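Local coordinates for LbaCas13a H328A (C2c2) (Lachnospiraceae bacterium NK4A179, PDB 5WLH), which binds its CRISPR guide RNA, here as pre-crRNA, and acts as an RNA-targeting nuclease of the Cas13a family with a preference for cutting at adenines, at residues A[367-370]-A[371-375]; A[421-424]-A[425-428]; A[709-712]-A[713-717]. All blocks are in the same frame, centred on the assembly; numbering follows the deposited sequence.

Contact 1: A[367-370]-A[371-375]; sequences VKEL and YRNQN. With nucleotides of chain B.
Glu369 lays its carboxylate alongside the outer part of the Arg372 side chain, the two running the same way off helix 357-388. The pair is an i to i+3 salt bridge on one helical turn, and its arginine goes on to make the bidentate arginine-guanine pair familiar from protein-nucleic acid recognition, side-on through NE and NH2. Arg372 NE donates to G19 O6 of chain B at 2.9 Å, while Arg372 NH2 gives an almost straight bond (178°) to G19 N7 of chain B at 3.0 Å. Two donors on one edge of the guanidinium thus read the Hoogsteen edge of the base. Arg372 NH1 turns instead to Glu369 OE1, 3.2 Å away, using the syn lone pair of that oxygen. The carboxylate and guanidinium planes stand 51° apart, and the oxygen sits somewhat out of the guanidinium plane. Two bonds to the base and one to the carboxylate therefore fix the rotation of the group, and the nearby negative charge probably reinforces its positive one.

Full extension from the helix, with CG opposite the backbone N (chi1 179°), carries the guanidinium as far as the RNA. Over one of its faces lies A20 N6 of chain B, 3.4 Å from Arg372 NE, and Tyr416 of helix 398-417 also touches this side chain. Beneath the polar end runs regular backbone bonding, including Arg372 N to Lys368 O at 3.0 Å.

Val367 and Tyr371, one turn apart, point the same way, against the loop residues Pro345 and Val422 for the valine and Ile342 for the tyrosine. Tyr371 sends its hydroxyl to Lys426 O, while its ring passes the valine so closely that Val367 CG1 rests 3.5 Å from Tyr371 CE2.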
loop_
_atom_site.group_PDB
_atom_site.type_symbol
_atom_site.label_atom_id
_atom_site.label_comp_id
_atom_site.label_asym_id
_atom_site.label_seq_id
_atom_site.Cartn_x
_atom_site.Cartn_y
_atom_site.Cartn_z
ATOM N N VAL A 367 -12.884 -16.610 26.849
ATOM C CA VAL A 367 -12.017 -17.449 26.026
ATOM C C VAL A 367 -10.600 -16.884 25.997
ATOM O O VAL A 367 -9.624 -17.636 26.069
ATOM C CB VAL A 367 -12.602 -17.606 24.606
ATOM C CG1 VAL A 367 -11.572 -18.237 23.647
ATOM C CG2 VAL A 367 -13.863 -18.462 24.634
ATOM N N LYS A 368 -10.457 -15.558 25.914
ATOM C CA LYS A 368 -9.110 -14.988 25.910
ATOM C C LYS A 368 -8.394 -15.292 27.213
ATOM O O LYS A 368 -7.201 -15.615 27.211
ATOM C CB LYS A 368 -9.154 -13.483 25.678
ATOM C CG LYS A 368 -9.511 -13.087 24.262
ATOM C CD LYS A 368 -9.321 -11.585 24.098
ATOM C CE LYS A 368 -9.884 -11.096 22.788
ATOM N NZ LYS A 368 -9.901 -9.617 22.742
ATOM N N GLU A 369 -9.112 -15.229 28.340
ATOM C CA GLU A 369 -8.456 -15.547 29.605
ATOM C C GLU A 369 -8.111 -17.028 29.689
ATOM O O GLU A 369 -7.079 -17.383 30.265
ATOM C CB GLU A 369 -9.323 -15.108 30.792
ATOM C CG GLU A 369 -8.515 -14.887 32.086
ATOM C CD GLU A 369 -7.197 -14.120 31.872
ATOM O OE1 GLU A 369 -6.140 -14.596 32.361
ATOM O OE2 GLU A 369 -7.217 -13.045 31.227
ATOM N N LEU A 370 -8.926 -17.896 29.081
ATOM C CA LEU A 370 -8.602 -19.318 29.013
ATOM C C LEU A 370 -7.324 -19.558 28.223
ATOM O O LEU A 370 -6.450 -20.326 28.646
ATOM C CB LEU A 370 -9.750 -20.089 28.377
ATOM C CG LEU A 370 -10.985 -20.304 29.262
ATOM C CD1 LEU A 370 -12.110 -20.877 28.438
ATOM C CD2 LEU A 370 -10.618 -21.245 30.404
ATOM N N TYR A 371 -7.222 -18.948 27.039
ATOM C CA TYR A 371 -5.985 -19.046 26.261
ATOM C C TYR A 371 -4.795 -18.591 27.083
ATOM O O TYR A 371 -3.747 -19.249 27.107
ATOM C CB TYR A 371 -6.077 -18.177 25.016
ATOM C CG TYR A 371 -6.690 -18.786 23.795
ATOM C CD1 TYR A 371 -5.990 -19.715 23.027
ATOM C CD2 TYR A 371 -7.943 -18.368 23.356
ATOM C CE1 TYR A 371 -6.533 -20.232 21.869
ATOM C CE2 TYR A 371 -8.494 -18.881 22.208
ATOM C CZ TYR A 371 -7.789 -19.800 21.463
ATOM O OH TYR A 371 -8.352 -20.320 20.323
ATOM N N ARG A 372 -4.928 -17.430 27.734
ATOM C CA ARG A 372 -3.796 -16.855 28.461
ATOM C C ARG A 372 -3.360 -17.767 29.595
ATOM O O ARG A 372 -2.167 -18.032 29.769
ATOM C CB ARG A 372 -4.142 -15.475 29.010
ATOM C CG ARG A 372 -2.995 -14.832 29.818
ATOM C CD ARG A 372 -3.389 -13.461 30.319
ATOM N NE ARG A 372 -2.371 -12.862 31.170
ATOM C CZ ARG A 372 -2.280 -13.047 32.483
ATOM N NH1 ARG A 372 -3.155 -13.831 33.114
ATOM N NH2 ARG A 372 -1.312 -12.451 33.165
ATOM N N ASN A 373 -4.324 -18.259 30.379
ATOM C CA ASN A 373 -3.996 -19.187 31.457
ATOM C C ASN A 373 -3.249 -20.400 30.933
ATOM O O ASN A 373 -2.244 -20.816 31.518
ATOM C CB ASN A 373 -5.272 -19.616 32.180
ATOM C CG ASN A 373 -5.889 -18.487 32.953
ATOM O OD1 ASN A 373 -5.209 -17.519 33.299
ATOM N ND2 ASN A 373 -7.183 -18.593 33.231
ATOM N N GLN A 374 -3.740 -21.002 29.844
ATOM C CA GLN A 374 -3.063 -22.161 29.275
ATOM C C GLN A 374 -1.697 -21.773 28.715
ATOM O O GLN A 374 -0.713 -22.501 28.895
ATOM C CB GLN A 374 -3.945 -22.811 28.200
ATOM C CG GLN A 374 -3.371 -24.102 27.635
ATOM C CD GLN A 374 -3.159 -25.150 28.704
ATOM O OE1 GLN A 374 -4.113 -25.602 29.330
ATOM N NE2 GLN A 374 -1.897 -25.520 28.940
ATOM N N ASN A 375 -1.608 -20.616 28.057
ATOM C CA ASN A 375 -0.311 -20.171 27.541
ATOM C C ASN A 375 0.712 -20.040 28.667
ATOM O O ASN A 375 1.863 -20.476 28.529
ATOM C CB ASN A 375 -0.476 -18.846 26.797
ATOM C CG ASN A 375 0.692 -18.567 25.835
ATOM O OD1 ASN A 375 1.292 -19.492 25.299
ATOM N ND2 ASN A 375 0.999 -17.299 25.620
ATOM P P G B 19 1.435 -9.470 36.437
ATOM O OP1 G B 19 1.531 -8.515 37.550
ATOM O OP2 G B 19 0.132 -9.931 35.920
ATOM O "O5'" G B 19 2.186 -8.739 35.235
ATOM C "C5'" G B 19 3.464 -8.159 35.412
ATOM C "C4'" G B 19 4.050 -7.816 34.068
ATOM O "O4'" G B 19 4.063 -9.016 33.261
ATOM C "C3'" G B 19 3.248 -6.818 33.251
ATOM O "O3'" G B 19 3.620 -5.487 33.555
ATOM C "C2'" G B 19 3.599 -7.196 31.818
ATOM O "O2'" G B 19 4.872 -6.665 31.505
ATOM C "C1'" G B 19 3.735 -8.710 31.930
ATOM N N9 G B 19 2.502 -9.438 31.589
ATOM C C8 G B 19 1.646 -10.108 32.436
ATOM N N7 G B 19 0.675 -10.703 31.809
ATOM C C5 G B 19 0.907 -10.410 30.467
ATOM C C6 G B 19 0.193 -10.773 29.293
ATOM O O6 G B 19 -0.836 -11.451 29.216
ATOM N N1 G B 19 0.798 -10.257 28.136
ATOM C C2 G B 19 1.941 -9.495 28.119
ATOM N N2 G B 19 2.399 -9.077 26.923
ATOM N N3 G B 19 2.608 -9.157 29.205
ATOM C C4 G B 19 2.040 -9.641 30.324
ATOM P P A B 20 2.522 -4.329 33.628
ATOM O OP1 A B 20 3.246 -3.043 33.704
ATOM O OP2 A B 20 1.509 -4.764 34.620
ATOM O "O5'" A B 20 1.822 -4.361 32.206
ATOM C "C5'" A B 20 2.511 -3.921 31.050
ATOM C "C4'" A B 20 1.738 -4.274 29.809
ATOM O "O4'" A B 20 1.665 -5.713 29.666
ATOM C "C3'" A B 20 0.288 -3.850 29.799
ATOM O "O3'" A B 20 0.119 -2.479 29.528
ATOM C "C2'" A B 20 -0.302 -4.776 28.747
ATOM O "O2'" A B 20 0.079 -4.359 27.442
ATOM C "C1'" A B 20 0.436 -6.072 29.071
ATOM N N9 A B 20 -0.325 -6.881 30.043
ATOM C C8 A B 20 -0.166 -6.946 31.408
ATOM N N7 A B 20 -1.022 -7.749 31.995
ATOM C C5 A B 20 -1.786 -8.246 30.946
ATOM C C6 A B 20 -2.866 -9.141 30.892
ATOM N N6 A B 20 -3.395 -9.741 31.953
ATOM N N1 A B 20 -3.399 -9.409 29.691
ATOM C C2 A B 20 -2.885 -8.814 28.607
ATOM N N3 A B 20 -1.881 -7.948 28.531
ATOM C C4 A B 20 -1.371 -7.711 29.745
#

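Contact 2: A[421-424]-A[425-428]; sequences QVTE and FKAR. With nucleotides of chain B.
Phe425 and Thr423 lie side by side, with Thr423 OG1 over one face of the phenyl ring, 3.4 Å from Phe425 CD2. The guanine of G5 of chain B lies against the opposite face, its plane nearly parallel to the ring and its C6 3.4 Å from Phe425 CD1. Lys426 crosses the Thr423 face, CG 3.4 Å above the ring plane, to the next phosphate, where NZ makes a weak hydrogen bond of 3.3 Å to A6 OP2 of chain B. The other non-bridging oxygen, A6 OP1 of chain B, sits at the edge of the ring.

The backbone behind these groups folds as a type I beta turn over 424-427, closed by Ala427 N to Glu424 O at 2.9 Å. Thr423 OG1, placed between its N and carbonyl carbon (chi1 65°), receives a weak bond from Lys426 N at 3.4 Å, tying this side of the ring to the turn. Glu424 and Arg428 cross at about a right angle; their salt bridge is long, OE1 to NH1 3.8 Å, with no N-H aimed at the oxygen. Farther out, Tyr431 meets Phe425 edge-to-face, Leu344 packs on Ala427, and Arg428 takes the N-cap position of helix 429-458.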
loop_
_atom_site.group_PDB
_atom_site.type_symbol
_atom_site.label_atom_id
_atom_site.label_comp_id
_atom_site.label_asym_id
_atom_site.label_seq_id
_atom_site.Cartn_x
_atom_site.Cartn_y
_atom_site.Cartn_z
ATOM N N GLN A 421 -13.227 -13.900 16.498
ATOM C CA GLN A 421 -14.349 -14.800 16.727
ATOM C C GLN A 421 -13.837 -16.058 17.411
ATOM O O GLN A 421 -12.835 -16.636 16.975
ATOM C CB GLN A 421 -15.033 -15.145 15.402
ATOM C CG GLN A 421 -16.499 -15.470 15.526
ATOM C CD GLN A 421 -16.892 -16.593 14.596
ATOM O OE1 GLN A 421 -16.327 -16.730 13.510
ATOM N NE2 GLN A 421 -17.854 -17.412 15.015
ATOM N N VAL A 422 -14.503 -16.462 18.496
ATOM C CA VAL A 422 -14.228 -17.761 19.104
ATOM C C VAL A 422 -14.562 -18.852 18.093
ATOM O O VAL A 422 -15.696 -18.934 17.604
ATOM C CB VAL A 422 -15.040 -17.937 20.398
ATOM C CG1 VAL A 422 -14.900 -19.365 20.936
ATOM C CG2 VAL A 422 -14.643 -16.883 21.465
ATOM N N THR A 423 -13.578 -19.692 17.763
ATOM C CA THR A 423 -13.790 -20.812 16.850
ATOM C C THR A 423 -13.107 -22.047 17.406
ATOM O O THR A 423 -12.090 -21.952 18.101
ATOM C CB THR A 423 -13.237 -20.561 15.431
ATOM O OG1 THR A 423 -11.812 -20.432 15.497
ATOM C CG2 THR A 423 -13.833 -19.303 14.813
ATOM N N GLU A 424 -13.647 -23.216 17.061
ATOM C CA GLU A 424 -13.013 -24.441 17.526
ATOM C C GLU A 424 -11.664 -24.669 16.846
ATOM O O GLU A 424 -10.722 -25.146 17.488
ATOM C CB GLU A 424 -13.932 -25.645 17.322
ATOM C CG GLU A 424 -13.243 -26.980 17.651
ATOM C CD GLU A 424 -12.592 -27.000 19.042
ATOM O OE1 GLU A 424 -11.398 -27.385 19.154
ATOM O OE2 GLU A 424 -13.273 -26.630 20.026
ATOM N N PHE A 425 -11.530 -24.337 15.556
ATOM C CA PHE A 425 -10.260 -24.664 14.907
ATOM C C PHE A 425 -9.096 -23.914 15.552
ATOM O O PHE A 425 -7.993 -24.463 15.661
ATOM C CB PHE A 425 -10.347 -24.433 13.393
ATOM C CG PHE A 425 -10.134 -22.995 12.941
ATOM C CD1 PHE A 425 -8.857 -22.501 12.736
ATOM C CD2 PHE A 425 -11.216 -22.182 12.640
ATOM C CE1 PHE A 425 -8.659 -21.207 12.285
ATOM C CE2 PHE A 425 -11.033 -20.881 12.190
ATOM C CZ PHE A 425 -9.735 -20.393 12.017
ATOM N N LYS A 426 -9.333 -22.696 16.034
ATOM C CA LYS A 426 -8.274 -21.924 16.672
ATOM C C LYS A 426 -7.977 -22.400 18.076
ATOM O O LYS A 426 -6.989 -21.959 18.663
ATOM C CB LYS A 426 -8.648 -20.448 16.738
ATOM C CG LYS A 426 -8.620 -19.767 15.421
ATOM C CD LYS A 426 -8.165 -18.337 15.607
ATOM C CE LYS A 426 -7.945 -17.713 14.258
ATOM N NZ LYS A 426 -8.524 -16.361 14.242
ATOM N N ALA A 427 -8.839 -23.240 18.644
ATOM C CA ALA A 427 -8.612 -23.800 19.964
ATOM C C ALA A 427 -7.920 -25.153 19.921
ATOM O O ALA A 427 -7.724 -25.756 20.981
ATOM C CB ALA A 427 -9.942 -23.929 20.718
ATOM N N ARG A 428 -7.576 -25.652 18.730
ATOM C CA ARG A 428 -6.881 -26.928 18.594
ATOM C C ARG A 428 -5.392 -26.739 18.845
ATOM O O ARG A 428 -4.775 -25.816 18.305
ATOM C CB ARG A 428 -7.094 -27.528 17.200
ATOM C CG ARG A 428 -8.551 -27.746 16.816
ATOM C CD ARG A 428 -8.696 -28.762 15.675
ATOM N NE ARG A 428 -9.531 -28.249 14.579
ATOM C CZ ARG A 428 -10.865 -28.221 14.590
ATOM N NH1 ARG A 428 -11.533 -28.688 15.637
ATOM N NH2 ARG A 428 -11.531 -27.731 13.552
ATOM P P G B 5 -4.955 -18.460 7.603
ATOM O OP1 G B 5 -4.459 -17.056 7.629
ATOM O OP2 G B 5 -4.453 -19.437 8.606
ATOM O "O5'" G B 5 -6.529 -18.457 7.734
ATOM C "C5'" G B 5 -7.341 -17.631 6.922
ATOM C "C4'" G B 5 -8.796 -17.911 7.211
ATOM O "O4'" G B 5 -9.113 -19.262 6.777
ATOM C "C3'" G B 5 -9.193 -17.902 8.682
ATOM O "O3'" G B 5 -9.432 -16.596 9.185
ATOM C "C2'" G B 5 -10.446 -18.769 8.684
ATOM O "O2'" G B 5 -11.547 -18.024 8.184
ATOM C "C1'" G B 5 -10.064 -19.839 7.659
ATOM N N9 G B 5 -9.428 -20.998 8.308
ATOM C C8 G B 5 -8.088 -21.177 8.557
ATOM N N7 G B 5 -7.811 -22.313 9.149
ATOM C C5 G B 5 -9.056 -22.917 9.297
ATOM C C6 G B 5 -9.391 -24.167 9.879
ATOM O O6 G B 5 -8.621 -24.990 10.387
ATOM N N1 G B 5 -10.764 -24.386 9.833
ATOM C C2 G B 5 -11.690 -23.519 9.295
ATOM N N2 G B 5 -12.970 -23.906 9.333
ATOM N N3 G B 5 -11.400 -22.339 8.750
ATOM C C4 G B 5 -10.065 -22.117 8.796
ATOM P P A B 6 -8.783 -16.119 10.574
ATOM O OP1 A B 6 -8.015 -17.226 11.165
ATOM O OP2 A B 6 -9.861 -15.428 11.342
ATOM O "O5'" A B 6 -7.747 -14.975 10.143
ATOM C "C5'" A B 6 -6.463 -15.312 9.616
ATOM C "C4'" A B 6 -6.018 -14.308 8.567
ATOM O "O4'" A B 6 -6.894 -14.386 7.425
ATOM C "C3'" A B 6 -6.092 -12.846 8.977
ATOM O "O3'" A B 6 -4.963 -12.449 9.717
ATOM C "C2'" A B 6 -6.224 -12.130 7.645
ATOM O "O2'" A B 6 -4.968 -12.126 6.967
ATOM C "C1'" A B 6 -7.123 -13.100 6.896
ATOM N N9 A B 6 -8.555 -12.805 7.047
ATOM C C8 A B 6 -9.509 -13.621 7.603
ATOM N N7 A B 6 -10.715 -13.119 7.551
ATOM C C5 A B 6 -10.533 -11.899 6.905
ATOM C C6 A B 6 -11.429 -10.894 6.543
ATOM N N6 A B 6 -12.745 -10.975 6.794
ATOM N N1 A B 6 -10.929 -9.809 5.896
ATOM C C2 A B 6 -9.612 -9.736 5.651
ATOM N N3 A B 6 -8.666 -10.624 5.964
ATOM C C4 A B 6 -9.203 -11.694 6.581
#

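Contact 3: A[709-712]-A[713-717]; sequences KGEN and ELKFY. With nucleotides of chain B.
Glu711 and Lys715 form the closer of two charge pairs, running side by side in the same direction until Lys715 NZ donates to Glu711 OE1 at 3.0 Å. The ammonium approaches from above the carboxylate plane, 50° out of it. Glu711 is extended beyond CG, whereas Lys715 bends at its third and fourth torsions, and this bend brings the nitrogen back to the acid one turn earlier. The second pair is looser: Lys709 NZ and Glu713 OE1 also come from side chains laid side by side, but stop 3.7 Å apart, a long salt bridge.

Both are i to i+4 salt bridges on the opening turns of helix 709-732. The acid comes first in one and second in the other. Glu711, close to the amino-terminal end, probably also gains from the helix dipole. Regular backbone bonds run beneath them, among them Glu713 N to Lys709 O at 2.8 Å and Leu714 N to Gly710 O at 2.9 Å.

Leu714 makes van der Waals contact with the RNA. It sets its CD2 methyl out of the base plane, at the N7-C8 rim of the adenine of A38 of chain B, 3.3 Å from N7, while its CD1 stands 4.1 Å from the ribose O4' of that nucleotide. The first torsion, 179°, swings the branched end away from the backbone N and out to the nucleotide. On the side of the helix turned to the protein, Phe716 meets Phe651 edge-to-face, and Tyr717 packs on Pro688 and Val691 of helix 687-692, its OH hydrogen-bonded to Arg692 NH1.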
loop_
_atom_site.group_PDB
_atom_site.type_symbol
_atom_site.label_atom_id
_atom_site.label_comp_id
_atom_site.label_asym_id
_atom_site.label_seq_id
_atom_site.Cartn_x
_atom_site.Cartn_y
_atom_site.Cartn_z
ATOM N N LYS A 709 -31.444 24.437 -24.748
ATOM C CA LYS A 709 -31.127 25.211 -23.550
ATOM C C LYS A 709 -30.400 24.362 -22.511
ATOM O O LYS A 709 -29.298 24.709 -22.069
ATOM C CB LYS A 709 -32.401 25.811 -22.957
ATOM C CG LYS A 709 -32.174 26.559 -21.659
ATOM C CD LYS A 709 -33.465 27.157 -21.137
ATOM C CE LYS A 709 -33.196 28.251 -20.119
ATOM N NZ LYS A 709 -32.811 27.676 -18.807
ATOM N N GLY A 710 -31.012 23.253 -22.093
ATOM C CA GLY A 710 -30.385 22.408 -21.085
ATOM C C GLY A 710 -29.064 21.823 -21.551
ATOM O O GLY A 710 -28.108 21.728 -20.779
ATOM N N GLU A 711 -28.994 21.424 -22.821
ATOM C CA GLU A 711 -27.737 20.925 -23.356
ATOM C C GLU A 711 -26.678 22.021 -23.400
ATOM O O GLU A 711 -25.494 21.739 -23.196
ATOM C CB GLU A 711 -27.960 20.329 -24.739
ATOM C CG GLU A 711 -27.048 19.163 -25.066
ATOM C CD GLU A 711 -26.838 19.012 -26.562
ATOM O OE1 GLU A 711 -25.754 18.543 -26.980
ATOM O OE2 GLU A 711 -27.767 19.368 -27.319
ATOM N N ASN A 712 -27.074 23.274 -23.647
ATOM C CA ASN A 712 -26.101 24.362 -23.630
ATOM C C ASN A 712 -25.694 24.706 -22.208
ATOM O O ASN A 712 -24.531 25.039 -21.951
ATOM C CB ASN A 712 -26.664 25.597 -24.333
ATOM C CG ASN A 712 -26.567 25.498 -25.834
ATOM O OD1 ASN A 712 -25.945 24.577 -26.366
ATOM N ND2 ASN A 712 -27.197 26.435 -26.530
ATOM N N GLU A 713 -26.643 24.654 -21.275
ATOM C CA GLU A 713 -26.309 24.845 -19.870
ATOM C C GLU A 713 -25.310 23.793 -19.409
ATOM O O GLU A 713 -24.323 24.107 -18.731
ATOM C CB GLU A 713 -27.581 24.786 -19.026
ATOM C CG GLU A 713 -27.411 25.268 -17.602
ATOM C CD GLU A 713 -28.549 26.156 -17.141
ATOM O OE1 GLU A 713 -29.633 26.111 -17.769
ATOM O OE2 GLU A 713 -28.358 26.892 -16.147
ATOM N N LEU A 714 -25.541 22.539 -19.795
ATOM C CA LEU A 714 -24.635 21.464 -19.413
ATOM C C LEU A 714 -23.265 21.645 -20.052
ATOM O O LEU A 714 -22.237 21.451 -19.393
ATOM C CB LEU A 714 -25.239 20.121 -19.802
ATOM C CG LEU A 714 -24.378 18.913 -19.466
ATOM C CD1 LEU A 714 -24.073 18.883 -17.968
ATOM C CD2 LEU A 714 -25.098 17.655 -19.908
ATOM N N LYS A 715 -23.227 22.011 -21.335
ATOM C CA LYS A 715 -21.955 22.347 -21.968
ATOM C C LYS A 715 -21.225 23.440 -21.196
ATOM O O LYS A 715 -20.008 23.360 -21.002
ATOM C CB LYS A 715 -22.171 22.783 -23.418
ATOM C CG LYS A 715 -22.360 21.645 -24.412
ATOM C CD LYS A 715 -22.113 22.131 -25.835
ATOM C CE LYS A 715 -23.009 21.423 -26.837
ATOM N NZ LYS A 715 -23.121 19.965 -26.562
ATOM N N PHE A 716 -21.947 24.472 -20.746
ATOM C CA PHE A 716 -21.287 25.569 -20.043
ATOM C C PHE A 716 -20.670 25.107 -18.729
ATOM O O PHE A 716 -19.508 25.414 -18.437
ATOM C CB PHE A 716 -22.251 26.723 -19.769
ATOM C CG PHE A 716 -21.675 27.746 -18.837
ATOM C CD1 PHE A 716 -20.594 28.520 -19.237
ATOM C CD2 PHE A 716 -22.163 27.890 -17.549
ATOM C CE1 PHE A 716 -20.031 29.448 -18.376
ATOM C CE2 PHE A 716 -21.606 28.809 -16.674
ATOM C CZ PHE A 716 -20.543 29.597 -17.089
ATOM N N TYR A 717 -21.444 24.403 -17.899
ATOM C CA TYR A 717 -20.904 23.995 -16.604
ATOM C C TYR A 717 -19.755 23.003 -16.769
ATOM O O TYR A 717 -18.795 23.033 -15.991
ATOM C CB TYR A 717 -22.007 23.413 -15.729
ATOM C CG TYR A 717 -22.941 24.491 -15.240
ATOM C CD1 TYR A 717 -22.459 25.563 -14.504
ATOM C CD2 TYR A 717 -24.288 24.461 -15.548
ATOM C CE1 TYR A 717 -23.302 26.565 -14.066
ATOM C CE2 TYR A 717 -25.141 25.458 -15.105
ATOM C CZ TYR A 717 -24.642 26.505 -14.373
ATOM O OH TYR A 717 -25.490 27.503 -13.936
ATOM P P A B 38 -20.591 14.639 -19.531
ATOM O OP1 A B 38 -20.535 13.385 -20.329
ATOM O OP2 A B 38 -21.810 15.492 -19.661
ATOM O "O5'" A B 38 -20.465 14.345 -17.977
ATOM C "C5'" A B 38 -20.312 15.414 -17.049
ATOM C "C4'" A B 38 -21.150 15.200 -15.813
ATOM O "O4'" A B 38 -22.506 15.659 -16.057
ATOM C "C3'" A B 38 -21.271 13.749 -15.347
ATOM O "O3'" A B 38 -21.361 13.726 -13.931
ATOM C "C2'" A B 38 -22.617 13.323 -15.911
ATOM O "O2'" A B 38 -23.225 12.260 -15.208
ATOM C "C1'" A B 38 -23.414 14.614 -15.768
ATOM N N9 A B 38 -24.564 14.717 -16.666
ATOM C C8 A B 38 -24.603 14.659 -18.034
ATOM N N7 A B 38 -25.811 14.783 -18.527
ATOM C C5 A B 38 -26.615 14.940 -17.404
ATOM C C6 A B 38 -28.000 15.119 -17.243
ATOM N N6 A B 38 -28.851 15.175 -18.265
ATOM N N1 A B 38 -28.482 15.232 -15.988
ATOM C C2 A B 38 -27.624 15.174 -14.961
ATOM N N3 A B 38 -26.304 15.006 -14.986
ATOM C C4 A B 38 -25.861 14.897 -16.251
#

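Contacts 1 and 2 are neighbours, their centres 12 Å apart: helix 357-388 packs against the loop leading into helix 429-458, with Val367 CG2 meeting Val422 CG2 at 3.6 Å. Both are partly buried. Contact 3 is a surface contact on helix 709-732, its centre about 67 Å from that of contact 1 and across the chain's centre from it. All three touch the same RNA strand but by different chemistry. Contact 1 reads a base edge through directed hydrogen bonds, contact 2 combines an aromatic face with a phosphate, and contact 3 offers a leucine methyl. Charge pairs recur throughout, and in contact 1 the arginine of the pair also hydrogen-bonds the guanine.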